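Local coordinates for serine Recombinase (PDB 3LHF), which probably binds DNA and exchanges its strands as a transposon-encoded serine recombinase, this chain being the resolvase-type domain that forms the C-terminal part of the longer protein, at residues K53-R56 with M57-N61; D108-S111 with I112-F116. The protein carries 1 engineered substitution. All coordinates share one frame; numbering follows the deposited sequence.

Interaction 1: residues K53-R56 with M57-N61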
loop_
_atom_site.group_PDB
_atom_site.type_symbol
_atom_site.label_atom_id
_atom_site.label_comp_id
_atom_site.label_asym_id
_atom_site.label_seq_id
_atom_site.Cartn_x
_atom_site.Cartn_y
_atom_site.Cartn_z
ATOM N N LYS D 53 14.483 6.203 -2.834
ATOM C CA LYS D 53 15.237 7.063 -3.683
ATOM C C LYS D 53 14.511 7.354 -4.968
ATOM O O LYS D 53 14.419 8.476 -5.371
ATOM C CB LYS D 53 16.565 6.399 -4.004
ATOM C CG LYS D 53 17.566 7.284 -4.651
ATOM C CD LYS D 53 17.901 6.810 -6.011
ATOM C CE LYS D 53 19.391 6.733 -6.243
ATOM N NZ LYS D 53 19.698 6.563 -7.671
ATOM N N LEU D 54 13.994 6.333 -5.611
ATOM C CA LEU D 54 13.242 6.532 -6.817
ATOM C C LEU D 54 12.030 7.368 -6.542
ATOM O O LEU D 54 11.751 8.290 -7.231
ATOM C CB LEU D 54 12.780 5.181 -7.344
ATOM C CG LEU D 54 11.703 5.116 -8.410
ATOM C CD1 LEU D 54 12.029 5.945 -9.578
ATOM C CD2 LEU D 54 11.487 3.717 -8.845
ATOM N N LEU D 55 11.309 7.028 -5.501
ATOM C CA LEU D 55 10.110 7.732 -5.178
ATOM C C LEU D 55 10.502 9.152 -4.911
ATOM O O LEU D 55 9.861 10.059 -5.375
ATOM C CB LEU D 55 9.498 7.132 -3.929
ATOM C CG LEU D 55 8.048 7.407 -3.577
ATOM C CD1 LEU D 55 7.957 8.457 -2.560
ATOM C CD2 LEU D 55 7.202 7.757 -4.755
ATOM N N ARG D 56 11.596 9.329 -4.191
ATOM C CA ARG D 56 12.057 10.633 -3.818
ATOM C C ARG D 56 12.358 11.423 -5.068
ATOM O O ARG D 56 11.999 12.567 -5.178
ATOM C CB ARG D 56 13.298 10.513 -2.938
ATOM C CG ARG D 56 13.144 11.036 -1.555
ATOM C CD ARG D 56 13.830 10.180 -0.540
ATOM N NE ARG D 56 13.037 10.069 0.666
ATOM C CZ ARG D 56 13.379 9.401 1.755
ATOM N NH1 ARG D 56 14.519 8.775 1.830
ATOM N NH2 ARG D 56 12.567 9.362 2.776
ATOM N N MET D 57 12.973 10.786 -6.041
ATOM C CA MET D 57 13.253 11.442 -7.291
ATOM C C MET D 57 11.976 11.878 -7.994
ATOM O O MET D 57 11.904 12.961 -8.530
ATOM C CB MET D 57 14.067 10.532 -8.197
ATOM C CG MET D 57 15.518 10.415 -7.838
ATOM S SD MET D 57 16.481 9.288 -8.826
ATOM C CE MET D 57 16.750 10.222 -10.273
ATOM N N ILE D 58 10.957 11.039 -7.993
ATOM C CA ILE D 58 9.746 11.352 -8.714
ATOM C C ILE D 58 9.106 12.596 -8.134
ATOM O O ILE D 58 8.551 13.402 -8.837
ATOM C CB ILE D 58 8.772 10.196 -8.752
ATOM C CG1 ILE D 58 9.402 9.023 -9.479
ATOM C CG2 ILE D 58 7.512 10.607 -9.450
ATOM C CD1 ILE D 58 8.453 8.217 -10.294
ATOM N N LEU D 59 9.225 12.750 -6.835
ATOM C CA LEU D 59 8.664 13.888 -6.161
ATOM C C LEU D 59 9.429 15.149 -6.500
ATOM O O LEU D 59 8.994 16.234 -6.190
ATOM C CB LEU D 59 8.642 13.662 -4.663
ATOM C CG LEU D 59 7.714 12.575 -4.156
ATOM C CD1 LEU D 59 8.352 11.843 -3.047
ATOM C CD2 LEU D 59 6.416 13.150 -3.721
ATOM N N ASN D 60 10.585 14.992 -7.128
ATOM C CA ASN D 60 11.439 16.116 -7.479
ATOM C C ASN D 60 11.452 16.505 -8.939
ATOM O O ASN D 60 12.293 17.252 -9.364
ATOM C CB ASN D 60 12.857 15.887 -7.027
ATOM C CG ASN D 60 13.567 17.167 -6.731
ATOM O OD1 ASN D 60 13.250 17.857 -5.786
ATOM N ND2 ASN D 60 14.528 17.491 -7.543
ATOM N N ASN D 61 10.527 15.963 -9.702
ATOM C CA ASN D 61 10.443 16.198 -11.126
ATOM C C ASN D 61 11.673 15.866 -11.943
ATOM O O ASN D 61 12.068 16.635 -12.798
ATOM C CB ASN D 61 9.937 17.598 -11.409
ATOM C CG ASN D 61 8.556 17.819 -10.867
ATOM O OD1 ASN D 61 7.570 17.449 -11.473
ATOM N ND2 ASN D 61 8.485 18.399 -9.704
#
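L55 and L59 meet through single methyl groups, one helical turn apart. CD1 of L55 lies 3.4 Å from CD1 of L59, tighter than usual for two carbons, and the two side chains slant across each other. L55 has CG anti to the backbone N (chi1 -163°), whereas L59 has CG beside its own N (chi1 -67°). This difference turns the L59 branch back over the preceding turn, where its CD1 also rests 3.3 Å from L55 O. L54 and I58 behave otherwise. They run side by side and point the same way, with L54 CD1 4.0 Å from I58 CG1. K53 and M57 also lie alongside each other, with K53 CD 4.0 Å from M57 SD. Backbone bonds link the same pairs: M57 N to K53 O (2.8 Å), I58 N to L54 O and L59 N to L55 O. L59 N also makes a weak bond to R56 O, 3.2 Å away. Each pair looks a different way. K53 and M57 touch Q35 of strand 35-40. L54 and I58 face V66 of strand 63-68. L55 packs on E84 and L59 on A88, both of the second subunit, and R56 makes a salt bridge to that E84. A type I beta turn from I58 to N61 then carries the chain toward strand 63-68. This is the C-terminal end of a helix lying on the parallel sheet of a resolvase-type domain.

Interaction 2: residues D108-S111 with I112-F116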
loop_
_atom_site.group_PDB
_atom_site.type_symbol
_atom_site.label_atom_id
_atom_site.label_comp_id
_atom_site.label_asym_id
_atom_site.label_seq_id
_atom_site.Cartn_x
_atom_site.Cartn_y
_atom_site.Cartn_z
ATOM N N ASP D 108 4.187 -13.112 -0.119
ATOM C CA ASP D 108 3.578 -11.883 0.307
ATOM C C ASP D 108 2.410 -12.071 1.264
ATOM O O ASP D 108 2.307 -11.368 2.238
ATOM C CB ASP D 108 3.149 -11.093 -0.905
ATOM C CG ASP D 108 4.234 -10.243 -1.432
ATOM O OD1 ASP D 108 5.373 -10.436 -1.023
ATOM O OD2 ASP D 108 3.952 -9.382 -2.256
ATOM N N LEU D 109 1.559 -13.036 1.008
ATOM C CA LEU D 109 0.497 -13.323 1.934
ATOM C C LEU D 109 1.025 -13.764 3.277
ATOM O O LEU D 109 0.520 -13.370 4.294
ATOM C CB LEU D 109 -0.439 -14.388 1.378
ATOM C CG LEU D 109 -1.632 -14.720 2.269
ATOM C CD1 LEU D 109 -2.553 -13.552 2.399
ATOM C CD2 LEU D 109 -2.362 -15.870 1.732
ATOM N N VAL D 110 2.055 -14.582 3.278
ATOM C CA VAL D 110 2.535 -15.112 4.518
ATOM C C VAL D 110 3.012 -13.996 5.416
ATOM O O VAL D 110 2.718 -14.011 6.584
ATOM C CB VAL D 110 3.662 -16.119 4.307
ATOM C CG1 VAL D 110 4.144 -16.656 5.609
ATOM C CG2 VAL D 110 3.231 -17.227 3.390
ATOM N N SER D 111 3.736 -13.025 4.876
ATOM C CA SER D 111 4.222 -11.918 5.685
ATOM C C SER D 111 3.107 -11.108 6.269
ATOM O O SER D 111 3.124 -10.761 7.425
ATOM C CB SER D 111 5.084 -10.974 4.866
ATOM O OG SER D 111 5.475 -11.581 3.680
ATOM N N ILE D 112 2.122 -10.819 5.453
ATOM C CA ILE D 112 0.998 -10.055 5.918
ATOM C C ILE D 112 0.328 -10.834 7.016
ATOM O O ILE D 112 -0.033 -10.282 8.027
ATOM C CB ILE D 112 -0.000 -9.809 4.791
ATOM C CG1 ILE D 112 0.621 -8.933 3.725
ATOM C CG2 ILE D 112 -1.212 -9.145 5.309
ATOM C CD1 ILE D 112 0.103 -9.192 2.422
ATOM N N LEU D 113 0.180 -12.128 6.824
ATOM C CA LEU D 113 -0.426 -12.930 7.852
ATOM C C LEU D 113 0.407 -12.898 9.106
ATOM O O LEU D 113 -0.122 -12.831 10.188
ATOM C CB LEU D 113 -0.652 -14.355 7.394
ATOM C CG LEU D 113 -1.843 -14.552 6.473
ATOM C CD1 LEU D 113 -1.588 -15.684 5.524
ATOM C CD2 LEU D 113 -3.100 -14.764 7.237
ATOM N N VAL D 114 1.718 -12.934 8.961
ATOM C CA VAL D 114 2.576 -12.872 10.121
ATOM C C VAL D 114 2.416 -11.581 10.885
ATOM O O VAL D 114 2.349 -11.593 12.085
ATOM C CB VAL D 114 4.037 -12.961 9.734
ATOM C CG1 VAL D 114 4.883 -12.809 10.931
ATOM C CG2 VAL D 114 4.320 -14.245 9.056
ATOM N N SER D 115 2.364 -10.465 10.181
ATOM C CA SER D 115 2.196 -9.182 10.836
ATOM C C SER D 115 0.874 -9.031 11.565
ATOM O O SER D 115 0.832 -8.639 12.708
ATOM C CB SER D 115 2.347 -8.054 9.834
ATOM O OG SER D 115 1.644 -6.917 10.262
ATOM N N PHE D 116 -0.192 -9.403 10.894
ATOM C CA PHE D 116 -1.508 -9.303 11.435
ATOM C C PHE D 116 -1.573 -10.149 12.693
ATOM O O PHE D 116 -2.269 -9.820 13.627
ATOM C CB PHE D 116 -2.511 -9.816 10.426
ATOM C CG PHE D 116 -2.945 -8.808 9.429
ATOM C CD1 PHE D 116 -4.213 -8.307 9.450
ATOM C CD2 PHE D 116 -2.094 -8.380 8.454
ATOM C CE1 PHE D 116 -4.609 -7.404 8.540
ATOM C CE2 PHE D 116 -2.495 -7.471 7.547
ATOM C CZ PHE D 116 -3.754 -6.990 7.588
#
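L113 N donates to L109 O at 2.8 Å and 163°, and V114 N to V110 O is equally short; both belong to the repeating i to i+4 ladder of an alpha helix. S115 N to S111 O continues the series. I112 N to D108 O is long, 3.3 Å, but straight at 168°. This is part of the long helix 102-122 of the resolvase-type domain. The polar ends of D108 and S111 are engaged beyond the ladder: D108 OD2 forms a salt bridge with R76, and S111 OG bonds to E107 O. I112 sets CG1 beside its own backbone N (chi1 -65°), which folds the chain back until CD1 is 3.1 Å from D108 O. Its side chain also touches F77 of its own chain and F116 of the second subunit. With only an alanine at I112, a gap is likely to open beside D108 O, and F77 and that F116 would lose apolar contact. L109 and L113 are turned to another side, against L138 of helix 128-139. V110 and V114 touch more loosely, CG1 to CG2 at 4.2 Å. In the leucine pair, L113 CD1 reaches the branch point of L109 and sits 3.4 Å from CG, with L109 CD1 and CD2 each 3.9 Å away.

Interactions 1 and 2 are both local, each within a single helix, and both are partly buried. In interaction 1 the leucines and I58 are buried, while K53, R56 and N60 are exposed. In interaction 2 D108, L109, I112 and L113 are buried and V114 is exposed. Their centres are 28 Å apart, on opposite sides of the chain's centre. Interaction 1 belongs to helix 49-58 beside the parallel sheet. Interaction 2 belongs to helix 102-122, which packs on helix 128-139. Both touch the second subunit, but with different chemistry. From residues 53-61, R56 pairs with E84 of the second subunit and leucines pack there. Residues 108-116 meet it through packing around F116 of each chain.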